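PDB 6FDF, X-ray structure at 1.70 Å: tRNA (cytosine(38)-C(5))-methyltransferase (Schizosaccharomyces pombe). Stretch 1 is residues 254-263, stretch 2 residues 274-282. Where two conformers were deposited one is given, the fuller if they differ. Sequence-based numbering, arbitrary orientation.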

# COMPACT_ATOMS: atom_id res chain seq x y z
N GLY A 254 -5.84 10.26 -9.03
CA GLY A 254 -4.85 9.63 -9.89
C GLY A 254 -4.75 10.39 -11.19
O GLY A 254 -5.68 11.08 -11.61
N SER A 255 -3.58 10.30 -11.83
CA SER A 255 -3.38 10.93 -13.13
C SER A 255 -4.02 10.10 -14.24
O SER A 255 -4.35 8.92 -14.05
CB SER A 255 -1.89 11.09 -13.42
OG SER A 255 -1.23 11.79 -12.38
N ILE A 256 -4.18 10.72 -15.40
CA ILE A 256 -4.63 10.03 -16.60
C ILE A 256 -3.56 10.19 -17.67
O ILE A 256 -2.67 11.04 -17.56
CB ILE A 256 -6.00 10.53 -17.11
CG1 ILE A 256 -6.00 12.05 -17.28
CG2 ILE A 256 -7.11 10.11 -16.13
CD1 ILE A 256 -7.24 12.58 -17.97
N LEU A 257 -3.66 9.37 -18.71
CA LEU A 257 -2.61 9.20 -19.71
C LEU A 257 -3.03 9.79 -21.04
O LEU A 257 -4.06 9.39 -21.60
CB LEU A 257 -2.27 7.72 -19.89
CG LEU A 257 -1.12 7.43 -20.86
CD1 LEU A 257 0.20 7.88 -20.27
CD2 LEU A 257 -1.08 5.95 -21.22
N GLN A 258 -2.23 10.72 -21.56
CA GLN A 258 -2.39 11.22 -22.92
C GLN A 258 -1.71 10.26 -23.89
O GLN A 258 -0.49 10.06 -23.81
CB GLN A 258 -1.79 12.62 -23.06
CG GLN A 258 -1.67 13.10 -24.50
CD GLN A 258 -0.97 14.45 -24.61
OE1 GLN A 258 -1.02 15.26 -23.70
NE2 GLN A 258 -0.33 14.68 -25.75
N MET A 259 -2.48 9.68 -24.80
CA MET A 259 -1.92 8.80 -25.82
C MET A 259 -1.57 9.52 -27.12
O MET A 259 -0.82 8.97 -27.94
CB MET A 259 -2.88 7.65 -26.12
CG MET A 259 -3.09 6.71 -24.94
SD MET A 259 -3.90 5.16 -25.36
CE MET A 259 -5.59 5.70 -25.60
N SER A 260 -2.09 10.72 -27.34
CA SER A 260 -1.73 11.47 -28.54
C SER A 260 -0.33 12.06 -28.40
O SER A 260 0.27 12.07 -27.32
CB SER A 260 -2.76 12.56 -28.81
OG SER A 260 -2.57 13.65 -27.92
N ASP A 261 0.20 12.56 -29.52
CA ASP A 261 1.56 13.06 -29.58
C ASP A 261 1.67 14.56 -29.35
O ASP A 261 2.78 15.10 -29.48
CB ASP A 261 2.20 12.69 -30.92
CG ASP A 261 1.49 13.34 -32.09
OD1 ASP A 261 0.24 13.35 -32.10
OD2 ASP A 261 2.18 13.83 -33.01
N HIS A 262 0.57 15.24 -29.05
CA HIS A 262 0.60 16.69 -28.87
C HIS A 262 1.64 17.07 -27.81
O HIS A 262 1.62 16.56 -26.70
CB HIS A 262 -0.77 17.22 -28.46
CG HIS A 262 -1.85 16.97 -29.48
ND1 HIS A 262 -2.60 15.82 -29.49
CD2 HIS A 262 -2.29 17.73 -30.51
CE1 HIS A 262 -3.47 15.88 -30.49
NE2 HIS A 262 -3.30 17.02 -31.12
N GLU A 263 2.55 17.98 -28.18
CA GLU A 263 3.54 18.44 -27.22
C GLU A 263 2.95 19.42 -26.21
O GLU A 263 3.31 19.38 -25.03
CB GLU A 263 4.73 19.08 -27.96
CG GLU A 263 5.42 18.15 -28.95
CD GLU A 263 6.61 18.80 -29.63
OE1 GLU A 263 7.24 19.68 -29.02
OE2 GLU A 263 6.91 18.42 -30.78
N MET A 274 -10.82 15.97 -26.59
CA MET A 274 -10.96 14.56 -26.96
C MET A 274 -9.84 14.09 -27.88
O MET A 274 -9.58 12.88 -27.96
CB MET A 274 -12.32 14.31 -27.62
CG MET A 274 -13.50 14.63 -26.72
SD MET A 274 -13.33 13.88 -25.09
CE MET A 274 -13.57 12.16 -25.50
N ALA A 275 -9.16 15.01 -28.57
CA ALA A 275 -8.08 14.63 -29.47
C ALA A 275 -6.80 14.27 -28.72
O ALA A 275 -5.85 13.77 -29.34
CB ALA A 275 -7.79 15.77 -30.45
N LEU A 276 -6.76 14.51 -27.41
CA LEU A 276 -5.63 14.08 -26.59
C LEU A 276 -5.63 12.58 -26.34
O LEU A 276 -4.62 12.06 -25.84
CB LEU A 276 -5.64 14.81 -25.25
CG LEU A 276 -5.29 16.29 -25.33
CD1 LEU A 276 -5.60 16.98 -24.00
CD2 LEU A 276 -3.82 16.47 -25.70
N GLN A 277 -6.72 11.88 -26.66
CA GLN A 277 -6.81 10.43 -26.48
C GLN A 277 -6.46 10.05 -25.05
O GLN A 277 -5.58 9.22 -24.80
CB GLN A 277 -5.92 9.70 -27.49
CG GLN A 277 -6.16 10.08 -28.94
CD GLN A 277 -5.25 9.32 -29.89
OE1 GLN A 277 -4.48 9.92 -30.64
NE2 GLN A 277 -5.32 8.00 -29.85
N LEU A 278 -7.16 10.67 -24.10
CA LEU A 278 -6.90 10.45 -22.69
C LEU A 278 -7.58 9.17 -22.22
O LEU A 278 -8.76 8.96 -22.50
CB LEU A 278 -7.41 11.64 -21.88
CG LEU A 278 -6.75 12.98 -22.21
CD1 LEU A 278 -7.63 14.14 -21.78
CD2 LEU A 278 -5.40 13.06 -21.51
N ARG A 279 -6.84 8.34 -21.50
CA ARG A 279 -7.39 7.13 -20.92
C ARG A 279 -6.93 6.99 -19.47
O ARG A 279 -5.90 7.55 -19.07
CB ARG A 279 -6.98 5.87 -21.71
CG ARG A 279 -5.49 5.49 -21.62
CD ARG A 279 -5.30 4.09 -22.22
NE ARG A 279 -3.91 3.65 -22.34
CZ ARG A 279 -3.23 3.04 -21.37
NH1 ARG A 279 -3.80 2.82 -20.19
NH2 ARG A 279 -1.98 2.65 -21.58
N TYR A 280 -7.70 6.24 -18.69
CA TYR A 280 -7.24 5.82 -17.37
C TYR A 280 -6.13 4.78 -17.53
O TYR A 280 -6.07 4.06 -18.52
CB TYR A 280 -8.40 5.23 -16.56
CG TYR A 280 -9.53 6.20 -16.35
CD1 TYR A 280 -9.41 7.26 -15.45
CD2 TYR A 280 -10.72 6.08 -17.06
CE1 TYR A 280 -10.43 8.16 -15.26
CE2 TYR A 280 -11.76 6.98 -16.88
CZ TYR A 280 -11.61 8.02 -15.97
OH TYR A 280 -12.64 8.92 -15.78
N PHE A 281 -5.24 4.72 -16.54
CA PHE A 281 -4.38 3.56 -16.42
C PHE A 281 -5.24 2.32 -16.19
O PHE A 281 -6.25 2.39 -15.49
CB PHE A 281 -3.38 3.73 -15.27
CG PHE A 281 -2.33 4.77 -15.54
CD1 PHE A 281 -1.23 4.48 -16.33
CD2 PHE A 281 -2.44 6.04 -15.00
CE1 PHE A 281 -0.26 5.44 -16.58
CE2 PHE A 281 -1.48 7.00 -15.25
CZ PHE A 281 -0.39 6.70 -16.04
N THR A 282 -4.84 1.21 -16.79
CA THR A 282 -5.52 -0.05 -16.50
C THR A 282 -5.17 -0.51 -15.09
O THR A 282 -4.18 -0.07 -14.50
CB THR A 282 -5.13 -1.12 -17.52
OG1 THR A 282 -3.79 -1.57 -17.24
CG2 THR A 282 -5.19 -0.57 -18.94

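The most unusual feature of this contact is the carbonyl oxygen of Leu 276, on which two successive backbone amides of the first stretch converge. Met 259 N reaches Leu 276 O at 3.4 Å in a weak hydrogen bond, while Ser 260 N approaches Leu 276 O at 3.2 Å in a far straighter one. The general principle is that a short antiparallel ladder need not stop where its regular pairing stops: a turn can present further carbonyls to amides just beyond the partner strand.

The ladder itself is brief. Leu 257 and Arg 279 form the hydrogen-bonded pair, with Leu 257 N to Arg 279 O at 2.9 Å and Arg 279 N to Leu 257 O at 3.0 Å, both nearly linear. Next comes the non-hydrogen-bonded pair of Gln 258 and Leu 278, and beside it Leu 278 CA lies 3.2 Å from Leu 257 O in a CA-H...O contact. Met 259 N then donates to Gln 277 O at 3.1 Å. Gln 277 has positive phi and psi, a left-handed conformation that joins the segment 274-276, helical in phi and psi only, to the strand.

The side chains of Leu 257 and Arg 279 share one face of the sheet. Leu 257 CD2 lies over a face of the guanidinium, 3.4 Å from Arg 279 NH2, and Met 259 SD sits at its edge, 3.4 Å from Arg 279 NE. The flat group thus offers one face to Leu 257 while NH1 and NH2 are hydrogen-bonded: Arg 279 NH1 bonds Tyr 280 O at 3.1 Å, and NH1 and NH2 find partners elsewhere in the structure.

The face of Gln 258 and Leu 278 combines packing with polar anchoring. Leu 278 CD2 lies 4.0 Å from Gln 258 CB and likewise 4.0 Å from Ile 256 CD1, while Ile 256 CG2 meets Tyr 280 CD1 at 3.7 Å. Buried Gln 258 is suited to its place by an amide that ties down the following loop: its NE2 donates to Ser 260 O at 3.1 Å and to His 262 O at 2.9 Å. Ser 260 OG and His 262 ND1 share a 2.7 Å hydrogen bond, and the imidazole edge faces the second stretch, with His 262 CE1 3.4 Å from Ala 275 O.

At the other end, Phe 281 turns its ring edge to Ser 255, placing CD2 3.6 Å from Ser 255 O. Together the stretches bury 794 Å².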